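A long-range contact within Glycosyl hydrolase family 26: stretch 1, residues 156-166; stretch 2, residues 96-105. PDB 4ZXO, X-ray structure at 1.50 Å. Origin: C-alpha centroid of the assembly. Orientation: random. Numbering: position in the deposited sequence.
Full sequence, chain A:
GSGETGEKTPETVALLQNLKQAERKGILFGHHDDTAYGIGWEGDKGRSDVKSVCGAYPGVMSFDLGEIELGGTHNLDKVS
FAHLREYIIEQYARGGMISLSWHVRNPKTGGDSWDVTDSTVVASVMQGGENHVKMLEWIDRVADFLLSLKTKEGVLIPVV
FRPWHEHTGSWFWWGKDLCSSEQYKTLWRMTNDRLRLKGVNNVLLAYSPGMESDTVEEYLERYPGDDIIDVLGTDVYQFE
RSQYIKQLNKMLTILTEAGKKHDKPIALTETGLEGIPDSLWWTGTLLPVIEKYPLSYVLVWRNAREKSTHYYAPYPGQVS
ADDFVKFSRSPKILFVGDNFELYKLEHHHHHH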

# COMPACT_ATOMS: atom_id res chain seq x y z
N LEU A 156 7.05 4.91 -18.21
CA LEU A 156 6.49 3.96 -17.23
C LEU A 156 6.22 4.70 -15.91
O LEU A 156 7.03 5.51 -15.44
CB LEU A 156 7.44 2.76 -16.98
CG LEU A 156 7.50 1.57 -17.98
CD1 LEU A 156 8.53 0.49 -17.57
CD2 LEU A 156 6.20 0.83 -18.13
N ILE A 157 5.08 4.41 -15.31
CA ILE A 157 4.69 5.09 -14.05
C ILE A 157 5.18 4.26 -12.89
O ILE A 157 4.81 3.06 -12.78
CB ILE A 157 3.20 5.29 -14.03
CG1 ILE A 157 2.83 6.30 -15.14
CG2 ILE A 157 2.73 5.75 -12.63
CD1 ILE A 157 1.35 6.30 -15.44
N PRO A 158 6.00 4.86 -12.00
CA PRO A 158 6.47 4.12 -10.82
C PRO A 158 5.29 3.76 -9.93
O PRO A 158 4.32 4.52 -9.80
CB PRO A 158 7.42 5.11 -10.10
CG PRO A 158 7.82 6.07 -11.16
CD PRO A 158 6.56 6.22 -12.03
N VAL A 159 5.35 2.59 -9.33
CA VAL A 159 4.33 2.12 -8.38
C VAL A 159 5.01 1.47 -7.18
O VAL A 159 6.04 0.82 -7.33
CB VAL A 159 3.39 1.06 -9.08
CG1 VAL A 159 2.60 0.20 -8.08
CG2 VAL A 159 2.52 1.81 -10.08
N VAL A 160 4.47 1.69 -5.99
CA VAL A 160 4.90 0.90 -4.83
C VAL A 160 4.01 -0.32 -4.76
O VAL A 160 2.83 -0.21 -4.46
CB VAL A 160 4.83 1.69 -3.52
CG1 VAL A 160 5.22 0.79 -2.30
CG2 VAL A 160 5.75 2.93 -3.62
N PHE A 161 4.56 -1.50 -5.05
CA PHE A 161 3.76 -2.72 -5.11
C PHE A 161 3.96 -3.45 -3.76
O PHE A 161 5.11 -3.60 -3.27
CB PHE A 161 4.23 -3.57 -6.27
CG PHE A 161 3.50 -4.88 -6.44
CD1 PHE A 161 2.11 -4.94 -6.42
CD2 PHE A 161 4.23 -6.06 -6.71
CE1 PHE A 161 1.43 -6.17 -6.58
CE2 PHE A 161 3.54 -7.29 -6.93
CZ PHE A 161 2.16 -7.33 -6.87
N ARG A 162 2.85 -3.84 -3.14
CA ARG A 162 2.85 -4.32 -1.75
C ARG A 162 2.13 -5.64 -1.66
O ARG A 162 1.04 -5.72 -1.05
CB ARG A 162 2.15 -3.24 -0.86
CG ARG A 162 2.26 -3.47 0.60
CD ARG A 162 1.67 -2.28 1.35
NE ARG A 162 0.24 -2.11 1.10
CZ ARG A 162 -0.73 -2.61 1.89
NH1 ARG A 162 -0.43 -3.42 2.92
NH2 ARG A 162 -2.02 -2.39 1.60
N PRO A 163 2.68 -6.70 -2.24
CA PRO A 163 2.02 -8.00 -2.21
C PRO A 163 2.29 -8.70 -0.86
O PRO A 163 3.16 -8.25 -0.10
CB PRO A 163 2.71 -8.76 -3.36
CG PRO A 163 4.14 -8.23 -3.28
CD PRO A 163 3.91 -6.73 -3.06
N TRP A 164 1.59 -9.80 -0.59
CA TRP A 164 1.96 -10.69 0.53
C TRP A 164 1.94 -9.95 1.86
O TRP A 164 2.79 -10.15 2.75
CB TRP A 164 3.36 -11.32 0.33
CG TRP A 164 3.58 -11.86 -1.08
CD1 TRP A 164 4.60 -11.52 -1.94
CD2 TRP A 164 2.74 -12.79 -1.80
NE1 TRP A 164 4.45 -12.18 -3.14
CE2 TRP A 164 3.32 -12.95 -3.09
CE3 TRP A 164 1.53 -13.46 -1.49
CZ2 TRP A 164 2.77 -13.81 -4.04
CZ3 TRP A 164 0.98 -14.30 -2.45
CH2 TRP A 164 1.59 -14.44 -3.71
N HIS A 165 0.97 -9.07 2.01
CA HIS A 165 0.91 -8.21 3.19
C HIS A 165 0.34 -8.92 4.44
O HIS A 165 -0.27 -9.99 4.37
CB HIS A 165 0.10 -6.94 2.83
CG HIS A 165 -1.35 -7.17 2.56
ND1 HIS A 165 -1.82 -7.99 1.55
CD2 HIS A 165 -2.45 -6.59 3.13
CE1 HIS A 165 -3.14 -7.94 1.54
NE2 HIS A 165 -3.54 -7.08 2.48
N GLU A 166 0.56 -8.31 5.59
CA GLU A 166 -0.07 -8.78 6.84
C GLU A 166 0.34 -10.20 7.08
O GLU A 166 -0.45 -11.04 7.58
CB GLU A 166 -1.60 -8.59 6.82
CG GLU A 166 -1.90 -7.10 6.88
CD GLU A 166 -3.32 -6.69 6.68
OE1 GLU A 166 -4.21 -7.53 6.77
OE2 GLU A 166 -3.56 -5.45 6.47
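Stretch 2 96-105: GMISLSWHVR

Water takes over where the direct backbone ladder stops: at both ends of this parallel strand pair, single water molecules bridge main-chain groups that the strands no longer join. Residues 97-101 run as an extended strand beside the strand at 159-162, in the same N-to-C direction, with a crossing angle of -21° and a closest axial approach of 4.5 Å.

The register pairs V160 with S99 (CA to CA 4.4 Å) and F161 with L100 (CA to CA 4.9 Å). V160 N donates to I98 O at 2.9 Å, L100 N to V160 O at 2.9 Å, and R162 N to L100 O at 2.8 Å, the alternation expected of parallel strands. V160 O also accepts from S99 OG at 2.8 Å; a small serine with chi1 in t can reach back to the neighbouring backbone. Before the ladder, one water accepts from I98 N and donates to P158 O, a link that satisfies both the amide of I98 and the carbonyl of P158, which do not bond directly. Beyond it, another accepts from W102 N and donates to R162 O, and a third joins W102 O to W164 N.

S99, S101, V160 and R162 share one face of the sheet, where waters link R162 NE to S99 OG and R162 NH2 to S101 OG; the short serines leave room for them beside the long arginine. L100 and F161 occupy the other face. Branched aliphatic chains pack closely: V159 CG1 lies 3.5 Å from L100 CD1, and I157 CG2 3.9 Å from I98 CD1.

Farther along, broad W102 meets two aromatic rings: W102 CE3 lies 3.9 Å from F161 CZ. W102 CZ3 lies 3.9 Å from W164 CZ2, the two indoles lying obliquely. V104 CG1 packs 3.7 Å from W164 CZ3. Finally, H165 turns its ring edge toward the face of H103, centroids 4.6 Å apart.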

# COMPACT_ATOMS: atom_id res chain seq x y z
N GLY A 96 1.00 12.88 -7.96
CA GLY A 96 0.89 12.02 -6.77
C GLY A 96 1.55 10.67 -6.96
O GLY A 96 2.01 10.31 -8.07
N MET A 97 1.54 9.89 -5.87
CA MET A 97 2.13 8.55 -5.84
C MET A 97 1.05 7.48 -5.97
O MET A 97 -0.14 7.74 -5.60
CB MET A 97 2.89 8.32 -4.51
CG MET A 97 3.87 7.18 -4.61
SD MET A 97 4.55 6.76 -2.99
CE MET A 97 3.39 5.47 -2.47
N ILE A 98 1.44 6.30 -6.48
CA ILE A 98 0.56 5.15 -6.55
C ILE A 98 1.11 3.95 -5.84
O ILE A 98 2.27 3.65 -5.96
CB ILE A 98 0.28 4.77 -8.04
CG1 ILE A 98 -0.40 5.91 -8.80
CG2 ILE A 98 -0.56 3.44 -8.16
CD1 ILE A 98 0.57 6.84 -9.54
N SER A 99 0.25 3.27 -5.07
CA SER A 99 0.62 1.98 -4.51
C SER A 99 -0.41 0.93 -4.91
O SER A 99 -1.58 1.26 -5.14
CB SER A 99 0.72 2.06 -2.98
OG SER A 99 1.16 0.79 -2.46
N LEU A 100 0.02 -0.31 -5.08
CA LEU A 100 -0.91 -1.40 -5.46
C LEU A 100 -0.75 -2.56 -4.49
O LEU A 100 0.41 -3.01 -4.27
CB LEU A 100 -0.62 -1.90 -6.88
CG LEU A 100 -0.87 -0.81 -7.92
CD1 LEU A 100 -0.33 -1.30 -9.27
CD2 LEU A 100 -2.36 -0.49 -8.07
N SER A 101 -1.85 -3.02 -3.92
CA SER A 101 -1.82 -4.26 -3.16
C SER A 101 -2.37 -5.40 -4.03
O SER A 101 -2.80 -5.17 -5.16
CB SER A 101 -2.64 -4.11 -1.87
OG SER A 101 -3.87 -3.49 -2.15
N TRP A 102 -2.33 -6.62 -3.52
CA TRP A 102 -2.71 -7.78 -4.34
C TRP A 102 -3.38 -8.81 -3.47
O TRP A 102 -2.71 -9.73 -2.93
CB TRP A 102 -1.44 -8.40 -5.01
CG TRP A 102 -1.75 -9.41 -6.08
CD1 TRP A 102 -2.93 -9.55 -6.79
CD2 TRP A 102 -0.86 -10.40 -6.59
NE1 TRP A 102 -2.81 -10.60 -7.68
CE2 TRP A 102 -1.55 -11.13 -7.57
CE3 TRP A 102 0.45 -10.75 -6.26
CZ2 TRP A 102 -0.98 -12.20 -8.28
CZ3 TRP A 102 1.05 -11.81 -6.98
CH2 TRP A 102 0.32 -12.53 -8.00
N HIS A 103 -4.70 -8.68 -3.33
CA HIS A 103 -5.43 -9.73 -2.61
C HIS A 103 -5.69 -10.91 -3.59
O HIS A 103 -6.81 -11.10 -4.14
CB HIS A 103 -6.75 -9.18 -2.04
CG HIS A 103 -6.57 -8.33 -0.83
ND1 HIS A 103 -6.15 -7.02 -0.87
CD2 HIS A 103 -6.83 -8.60 0.48
CE1 HIS A 103 -6.15 -6.51 0.36
NE2 HIS A 103 -6.55 -7.46 1.19
N VAL A 104 -4.62 -11.68 -3.80
CA VAL A 104 -4.60 -12.73 -4.81
C VAL A 104 -5.39 -13.95 -4.35
O VAL A 104 -5.41 -14.31 -3.14
CB VAL A 104 -3.13 -13.10 -5.12
CG1 VAL A 104 -2.32 -13.44 -3.83
CG2 VAL A 104 -2.93 -14.17 -6.19
N ARG A 105 -6.05 -14.58 -5.32
CA ARG A 105 -6.81 -15.79 -5.07
C ARG A 105 -5.90 -16.91 -4.54
O ARG A 105 -4.65 -16.88 -4.66
CB ARG A 105 -7.48 -16.26 -6.38
CG ARG A 105 -8.43 -15.27 -7.03
CD ARG A 105 -9.72 -15.01 -6.27
NE ARG A 105 -10.55 -16.23 -6.20
CZ ARG A 105 -11.77 -16.27 -5.68
NH1 ARG A 105 -12.33 -15.17 -5.24
NH2 ARG A 105 -12.45 -17.41 -5.63
O HOH W 1 3.88 6.37 -7.85
O HOH W 2 -0.86 -0.34 -1.02
O HOH W 3 -3.54 -1.06 -0.95
O HOH W 4 -1.09 -7.32 -1.12
O HOH W 5 -0.11 -10.74 -2.60